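Local coordinates for ribosomal RNA small subunit methyltransferase Nep1 (Archaeoglobus fulgidus, PDB 3O7B), which probably transfers a methyl group from S-adenosyl-L-methionine to N1 of a specific pseudouridine in small-subunit ribosomal RNA during ribosome biogenesis, at residues L232-Y235 / E236-R239; G58-P61 / E62-L65; K138-E141 / E142-I145. All coordinates share one frame; numbering follows the deposited sequence.

How the contacts relate
Contact 1, within helix 224-239, is half buried at the dimer interface; its centre is about 40 Å from that of contact 2 and 32 Å from that of contact 3, across the middle of the chain. Contacts 2 and 3 are neighbours, their centres about 14 Å apart. Contact 2 is a surface turn after helix 48-57; contact 3 ends helix 129-142, which Lys59 and Leu65 of contact 2 also reach. Leu65 packs on Phe140, and Lys63 makes a weak, long ion pair with Glu141. Contact 1 pairs charges beside a disulfide between subunits, contact 2 sets a salt bridge beside two like charges, and contact 3 combines an Arg143 hydrogen bond to a last-turn carbonyl with a Leu139-Ile145 apolar contact.

Contact 1 (L232-Y235 / E236-R239)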
loop_
_atom_site.group_PDB
_atom_site.type_symbol
_atom_site.label_atom_id
_atom_site.label_comp_id
_atom_site.label_asym_id
_atom_site.label_seq_id
_atom_site.Cartn_x
_atom_site.Cartn_y
_atom_site.Cartn_z
ATOM N N LEU A 232 -10.947 3.484 -8.076
ATOM C CA LEU A 232 -10.650 4.885 -7.834
ATOM C C LEU A 232 -10.340 5.612 -9.132
ATOM O O LEU A 232 -10.806 6.724 -9.368
ATOM C CB LEU A 232 -9.476 5.043 -6.849
ATOM C CG LEU A 232 -9.007 6.486 -6.620
ATOM C CD1 LEU A 232 -10.152 7.355 -6.045
ATOM C CD2 LEU A 232 -7.792 6.527 -5.717
ATOM N N CYS A 233 -9.542 4.979 -9.975
ATOM C CA CYS A 233 -9.231 5.617 -11.250
ATOM C C CYS A 233 -10.470 5.862 -12.114
ATOM O O CYS A 233 -10.595 6.930 -12.718
ATOM C CB CYS A 233 -8.245 4.778 -12.022
ATOM S SG CYS A 233 -7.727 5.600 -13.519
ATOM N N GLU A 234 -11.361 4.870 -12.179
ATOM C CA GLU A 234 -12.611 5.015 -12.950
ATOM C C GLU A 234 -13.508 6.088 -12.334
ATOM O O GLU A 234 -14.151 6.881 -13.032
ATOM C CB GLU A 234 -13.372 3.688 -13.034
ATOM C CG GLU A 234 -12.623 2.571 -13.757
ATOM C CD GLU A 234 -12.579 2.714 -15.276
ATOM O OE1 GLU A 234 -13.135 3.683 -15.840
ATOM O OE2 GLU A 234 -11.981 1.829 -15.917
ATOM N N TYR A 235 -13.543 6.107 -11.009
ATOM C CA TYR A 235 -14.317 7.091 -10.268
ATOM C C TYR A 235 -13.848 8.505 -10.565
ATOM O O TYR A 235 -14.651 9.397 -10.853
ATOM C CB TYR A 235 -14.218 6.756 -8.785
ATOM C CG TYR A 235 -15.014 7.634 -7.871
ATOM C CD1 TYR A 235 -16.308 7.277 -7.480
ATOM C CD2 TYR A 235 -14.458 8.794 -7.346
ATOM C CE1 TYR A 235 -17.033 8.084 -6.598
ATOM C CE2 TYR A 235 -15.161 9.607 -6.477
ATOM C CZ TYR A 235 -16.446 9.252 -6.103
ATOM O OH TYR A 235 -17.134 10.093 -5.246
ATOM N N GLU A 236 -12.536 8.720 -10.506
ATOM C CA GLU A 236 -11.969 10.029 -10.817
ATOM C C GLU A 236 -12.199 10.428 -12.279
ATOM O O GLU A 236 -12.498 11.587 -12.547
ATOM C CB GLU A 236 -10.474 10.051 -10.505
ATOM C CG GLU A 236 -10.149 9.936 -9.054
ATOM C CD GLU A 236 -8.664 9.987 -8.793
ATOM O OE1 GLU A 236 -7.889 9.754 -9.740
ATOM O OE2 GLU A 236 -8.291 10.256 -7.643
ATOM N N ARG A 237 -12.060 9.476 -13.206
ATOM C CA ARG A 237 -12.327 9.754 -14.639
ATOM C C ARG A 237 -13.690 10.402 -14.836
ATOM O O ARG A 237 -13.826 11.408 -15.550
ATOM C CB ARG A 237 -12.298 8.479 -15.477
ATOM C CG ARG A 237 -10.933 7.932 -15.820
ATOM C CD ARG A 237 -11.044 6.990 -17.025
ATOM N NE ARG A 237 -10.427 5.696 -16.752
ATOM C CZ ARG A 237 -10.671 4.576 -17.436
ATOM N NH1 ARG A 237 -11.535 4.573 -18.449
ATOM N NH2 ARG A 237 -10.060 3.446 -17.096
ATOM N N VAL A 238 -14.700 9.810 -14.205
ATOM C CA VAL A 238 -16.085 10.251 -14.351
ATOM C C VAL A 238 -16.368 11.544 -13.590
ATOM O O VAL A 238 -17.054 12.429 -14.113
ATOM C CB VAL A 238 -17.077 9.131 -13.878
ATOM C CG1 VAL A 238 -18.504 9.654 -13.746
ATOM C CG2 VAL A 238 -17.031 7.927 -14.807
ATOM N N ARG A 239 -15.817 11.661 -12.379
ATOM C CA ARG A 239 -16.325 12.603 -11.363
ATOM C C ARG A 239 -15.486 13.829 -11.056
ATOM O O ARG A 239 -16.022 14.851 -10.608
ATOM C CB ARG A 239 -16.653 11.868 -10.067
ATOM C CG ARG A 239 -17.834 10.938 -10.233
ATOM C CD ARG A 239 -17.996 10.036 -9.058
ATOM N NE ARG A 239 -18.521 10.733 -7.888
ATOM C CZ ARG A 239 -19.796 10.714 -7.509
ATOM N NH1 ARG A 239 -20.699 10.036 -8.216
ATOM N NH2 ARG A 239 -20.171 11.377 -6.419
#
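Glu234 OE2 reaches Arg237 NH2 at 2.8 Å, the shortest side-chain polar contact here and a salt bridge three residues apart on helix 224-239. The two groups do not meet edge to edge. Glu234 OE1 sits 3.0 Å above the guanidinium plane of Arg237, over its centre, and the two planes are 46° apart. A bend at chi2 (-75°) folds the Glu234 carboxylate over that face. Cys233 SG lies near the guanidinium plane at its edge, 4.2 Å from Arg237 NE, and forms a disulfide with Cys233 of the second subunit.

Arg239, four residues on from Tyr235, carries its CD over one face of that ring. This CD stands 3.5 Å from the ring centroid, 19° off the normal, as a CH-pi contact. Asp104 joins the two polar ends: OD1 is hydrogen-bonded to Tyr235 OH, and OD2 bridges to Arg239 NE, while Arg239 NH1 bonds Gly187 O. The extended Glu236 passes Leu232, with OE2 3.8 Å from Leu232 CD1; that oxygen bonds Ser100 OG, and OE1 bonds Tyr226 OH of the second subunit. The helical bonds include Glu236 N to Leu232 O at 2.9 Å.

Arg237 also lies close to Arg237 of the second subunit, so the Glu234 carboxylate probably offsets the like charges brought together beside the disulfide of this homodimer.

Contact 2 (G58-P61 / E62-L65); sequences GKRP and EKIL
A short 3-10 turn joins Arg60 to Lys63 just after the Schellman motif that ends helix 48-57, in which Gly58, with phi 71°, is the C-prime residue. Two backbone bonds define the turn: Lys63 N to Arg60 O, 3.0 Å, and Ile64 N to Pro61 O, 3.1 Å. Pro61 packs back on Val50 and Ala54 of the helix.

The side chains of Arg60 and Glu62 run side by side, pointing the same way. A bend at chi3 (-69°) of Arg60 brings NE and NH2 each within 3.3 Å of Glu62 OE1, two hydrogen bonds that form part of a salt bridge. This oxygen is in the guanidinium plane, while the carboxylate is turned 60° from it. Lys63 NZ comes within 3.2 Å of Arg60 NH2, two like charges that the carboxylate probably helps to balance, together with a weak, long ion pair from Lys63 NZ to Glu141 OE1. With an alanine in place of Glu62, the Arg60 guanidinium would probably lose its two-nitrogen anchor and be left beside the Lys63 ammonium with less compensation.

Lys59 crosses Lys63 at about a right angle: its NZ forms a salt bridge with Glu137, and its CE passes 3.6 Å from Lys63 O.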
loop_
_atom_site.group_PDB
_atom_site.type_symbol
_atom_site.label_atom_id
_atom_site.label_comp_id
_atom_site.label_asym_id
_atom_site.label_seq_id
_atom_site.Cartn_x
_atom_site.Cartn_y
_atom_site.Cartn_z
ATOM N N GLY A 58 4.709 -4.331 25.393
ATOM C CA GLY A 58 4.549 -3.642 26.671
ATOM C C GLY A 58 3.115 -3.246 26.976
ATOM O O GLY A 58 2.863 -2.170 27.526
ATOM N N LYS A 59 2.169 -4.099 26.591
ATOM C CA LYS A 59 0.765 -3.925 26.986
ATOM C C LYS A 59 -0.030 -5.231 26.955
ATOM O O LYS A 59 0.432 -6.243 26.426
ATOM C CB LYS A 59 0.077 -2.806 26.188
ATOM C CG LYS A 59 -0.065 -3.037 24.694
ATOM C CD LYS A 59 -0.392 -1.708 24.015
ATOM C CE LYS A 59 -1.368 -1.866 22.872
ATOM N NZ LYS A 59 -1.719 -0.549 22.270
ATOM N N ARG A 60 -1.226 -5.195 27.536
ATOM C CA ARG A 60 -2.061 -6.380 27.720
ATOM C C ARG A 60 -2.578 -6.929 26.385
ATOM O O ARG A 60 -2.897 -6.151 25.490
ATOM C CB ARG A 60 -3.244 -6.053 28.638
ATOM C CG ARG A 60 -2.843 -5.435 29.975
ATOM C CD ARG A 60 -3.940 -5.587 31.027
ATOM N NE ARG A 60 -5.136 -4.787 30.746
ATOM C CZ ARG A 60 -5.242 -3.477 30.971
ATOM N NH1 ARG A 60 -4.216 -2.788 31.464
ATOM N NH2 ARG A 60 -6.377 -2.847 30.692
ATOM N N PRO A 61 -2.659 -8.269 26.249
ATOM C CA PRO A 61 -3.195 -8.904 25.034
ATOM C C PRO A 61 -4.513 -8.322 24.535
ATOM O O PRO A 61 -4.713 -8.191 23.325
ATOM C CB PRO A 61 -3.392 -10.358 25.467
ATOM C CG PRO A 61 -2.313 -10.577 26.455
ATOM C CD PRO A 61 -2.195 -9.282 27.219
ATOM N N GLU A 62 -5.402 -7.955 25.456
ATOM C CA GLU A 62 -6.728 -7.454 25.091
ATOM C C GLU A 62 -6.701 -6.110 24.358
ATOM O O GLU A 62 -7.706 -5.710 23.760
ATOM C CB GLU A 62 -7.638 -7.370 26.325
ATOM C CG GLU A 62 -7.225 -6.349 27.382
ATOM C CD GLU A 62 -8.301 -6.150 28.453
ATOM O OE1 GLU A 62 -8.070 -5.362 29.395
ATOM O OE2 GLU A 62 -9.383 -6.773 28.341
ATOM N N LYS A 63 -5.556 -5.427 24.424
ATOM C CA LYS A 63 -5.373 -4.118 23.784
ATOM C C LYS A 63 -4.657 -4.193 22.426
ATOM O O LYS A 63 -4.506 -3.173 21.741
ATOM C CB LYS A 63 -4.583 -3.186 24.710
ATOM C CG LYS A 63 -5.127 -3.070 26.135
ATOM C CD LYS A 63 -6.521 -2.477 26.152
ATOM C CE LYS A 63 -6.960 -2.151 27.575
ATOM N NZ LYS A 63 -6.212 -0.995 28.126
ATOM N N ILE A 64 -4.219 -5.389 22.051
ATOM C CA ILE A 64 -3.349 -5.569 20.880
ATOM C C ILE A 64 -4.166 -5.996 19.662
ATOM O O ILE A 64 -5.086 -6.821 19.759
ATOM C CB ILE A 64 -2.240 -6.589 21.189
ATOM C CG1 ILE A 64 -1.297 -6.024 22.263
ATOM C CG2 ILE A 64 -1.443 -6.960 19.922
ATOM C CD1 ILE A 64 -0.338 -7.047 22.857
ATOM N N LEU A 65 -3.837 -5.398 18.514
ATOM C CA LEU A 65 -4.487 -5.746 17.255
ATOM C C LEU A 65 -4.004 -7.120 16.780
ATOM O O LEU A 65 -2.805 -7.426 16.806
ATOM C CB LEU A 65 -4.172 -4.685 16.192
ATOM C CG LEU A 65 -5.138 -4.519 15.017
ATOM C CD1 LEU A 65 -6.479 -3.881 15.437
ATOM C CD2 LEU A 65 -4.470 -3.652 13.955
#

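Contact 3 (K138-E141 / E142-I145); sequences KLFE and ERRI
Helix 129-142 makes its last turn through Lys138 to Glu142 and gives way to strand 144-147 with hardly any linker. Glu142 N bonds Lys138 O at 2.8 Å. The next bond, Arg143 N to Leu139 O at 2.7 Å, is more bent (136°), consistent with the chain leaving the helix here: Arg143 is the first non-helical residue and has positive phi, 77°.

Arg143 then turns its own side chain back onto the helix end. Its chain folds at chi2 (-50°) and again at chi3, and NH1 meets Phe140 O at 2.9 Å. That donor lies in the carbonyl plane on a lone pair, and the oxygen is in turn at the edge of the guanidinium, in its plane. A cation at the carbonyl end of a helix is probably favoured by the helix dipole.

Lys138 and Glu142 are one turn apart, but Lys138 NZ stays 4.5 Å from Glu142 OE1, beyond a salt bridge; Lys138 CE comes 3.5 Å from that oxygen. The extended Lys138 chain also offers CD to Ile145 CD1 at 3.8 Å. On the inner side, Leu139 CD1 packs against Ile145 CG1 at 4.2 Å.

Leu139 and Ile145 face strand 150-156, which pairs antiparallel with 144-147, the outermost strand at this edge of the sheet within the chain. Both rest on Ile153, while Phe155 receives the Arg143 guanidinium in a cation-pi contact and the Phe140 ring edge-to-face, so that the helix end is seated against the hairpin.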
loop_
_atom_site.group_PDB
_atom_site.type_symbol
_atom_site.label_atom_id
_atom_site.label_comp_id
_atom_site.label_asym_id
_atom_site.label_seq_id
_atom_site.Cartn_x
_atom_site.Cartn_y
_atom_site.Cartn_z
ATOM N N LYS A 138 -5.290 2.295 19.454
ATOM C CA LYS A 138 -5.808 3.452 20.174
ATOM C C LYS A 138 -7.281 3.701 19.831
ATOM O O LYS A 138 -8.093 3.998 20.713
ATOM C CB LYS A 138 -4.965 4.687 19.859
ATOM C CG LYS A 138 -5.392 5.925 20.636
ATOM C CD LYS A 138 -4.536 7.120 20.273
ATOM C CE LYS A 138 -4.867 8.285 21.193
ATOM N NZ LYS A 138 -3.940 9.423 20.937
ATOM N N LEU A 139 -7.638 3.582 18.559
ATOM C CA LEU A 139 -9.019 3.732 18.138
ATOM C C LEU A 139 -9.939 2.726 18.846
ATOM O O LEU A 139 -11.016 3.102 19.336
ATOM C CB LEU A 139 -9.106 3.591 16.615
ATOM C CG LEU A 139 -10.527 3.551 16.059
ATOM C CD1 LEU A 139 -11.222 4.895 16.192
ATOM C CD2 LEU A 139 -10.487 3.102 14.611
ATOM N N PHE A 140 -9.526 1.465 18.938
ATOM C CA PHE A 140 -10.370 0.460 19.600
ATOM C C PHE A 140 -10.529 0.743 21.095
ATOM O O PHE A 140 -11.577 0.436 21.683
ATOM C CB PHE A 140 -9.855 -0.957 19.354
ATOM C CG PHE A 140 -10.305 -1.549 18.041
ATOM C CD1 PHE A 140 -9.703 -1.188 16.835
ATOM C CD2 PHE A 140 -11.365 -2.450 18.009
ATOM C CE1 PHE A 140 -10.137 -1.740 15.612
ATOM C CE2 PHE A 140 -11.798 -3.007 16.804
ATOM C CZ PHE A 140 -11.189 -2.657 15.611
ATOM N N GLU A 141 -9.506 1.343 21.694
ATOM C CA GLU A 141 -9.510 1.688 23.115
ATOM C C GLU A 141 -10.334 2.936 23.412
ATOM O O GLU A 141 -11.181 2.923 24.312
ATOM C CB GLU A 141 -8.069 1.892 23.584
ATOM C CG GLU A 141 -7.931 2.402 25.022
ATOM C CD GLU A 141 -8.431 1.425 26.072
ATOM O OE1 GLU A 141 -8.557 0.207 25.796
ATOM O OE2 GLU A 141 -8.686 1.891 27.209
ATOM N N GLU A 142 -10.078 4.011 22.670
ATOM C CA GLU A 142 -10.660 5.333 22.926
ATOM C C GLU A 142 -11.938 5.605 22.138
ATOM O O GLU A 142 -12.695 6.519 22.472
ATOM C CB GLU A 142 -9.624 6.433 22.657
ATOM C CG GLU A 142 -8.368 6.221 23.491
ATOM C CD GLU A 142 -7.491 7.442 23.673
ATOM O OE1 GLU A 142 -7.773 8.526 23.112
ATOM O OE2 GLU A 142 -6.492 7.301 24.408
ATOM N N ARG A 143 -12.157 4.814 21.080
ATOM C CA ARG A 143 -13.385 4.840 20.229
ATOM C C ARG A 143 -13.447 5.999 19.245
ATOM O O ARG A 143 -14.295 6.029 18.355
ATOM C CB ARG A 143 -14.693 4.792 21.059
ATOM C CG ARG A 143 -14.726 3.726 22.140
ATOM C CD ARG A 143 -14.334 2.362 21.634
ATOM N NE ARG A 143 -15.345 1.779 20.752
ATOM C CZ ARG A 143 -15.236 0.578 20.186
ATOM N NH1 ARG A 143 -14.155 -0.169 20.388
ATOM N NH2 ARG A 143 -16.215 0.123 19.417
ATOM N N ARG A 144 -12.550 6.970 19.409
ATOM C CA ARG A 144 -12.451 8.088 18.483
ATOM C C ARG A 144 -11.072 8.727 18.520
ATOM O O ARG A 144 -10.452 8.845 19.588
ATOM C CB ARG A 144 -13.489 9.164 18.789
ATOM C CG ARG A 144 -13.461 9.668 20.235
ATOM C CD ARG A 144 -14.057 11.066 20.384
ATOM N NE ARG A 144 -15.171 11.320 19.467
ATOM C CZ ARG A 144 -15.540 12.524 19.031
ATOM N NH1 ARG A 144 -14.897 13.617 19.431
ATOM N NH2 ARG A 144 -16.566 12.638 18.199
ATOM N N ILE A 145 -10.636 9.167 17.343
ATOM C CA ILE A 145 -9.351 9.857 17.156
ATOM C C ILE A 145 -9.711 11.260 16.708
ATOM O O ILE A 145 -10.519 11.435 15.796
ATOM C CB ILE A 145 -8.496 9.134 16.072
ATOM C CG1 ILE A 145 -8.150 7.682 16.496
ATOM C CG2 ILE A 145 -7.211 9.950 15.711
ATOM C CD1 ILE A 145 -7.292 7.509 17.758
#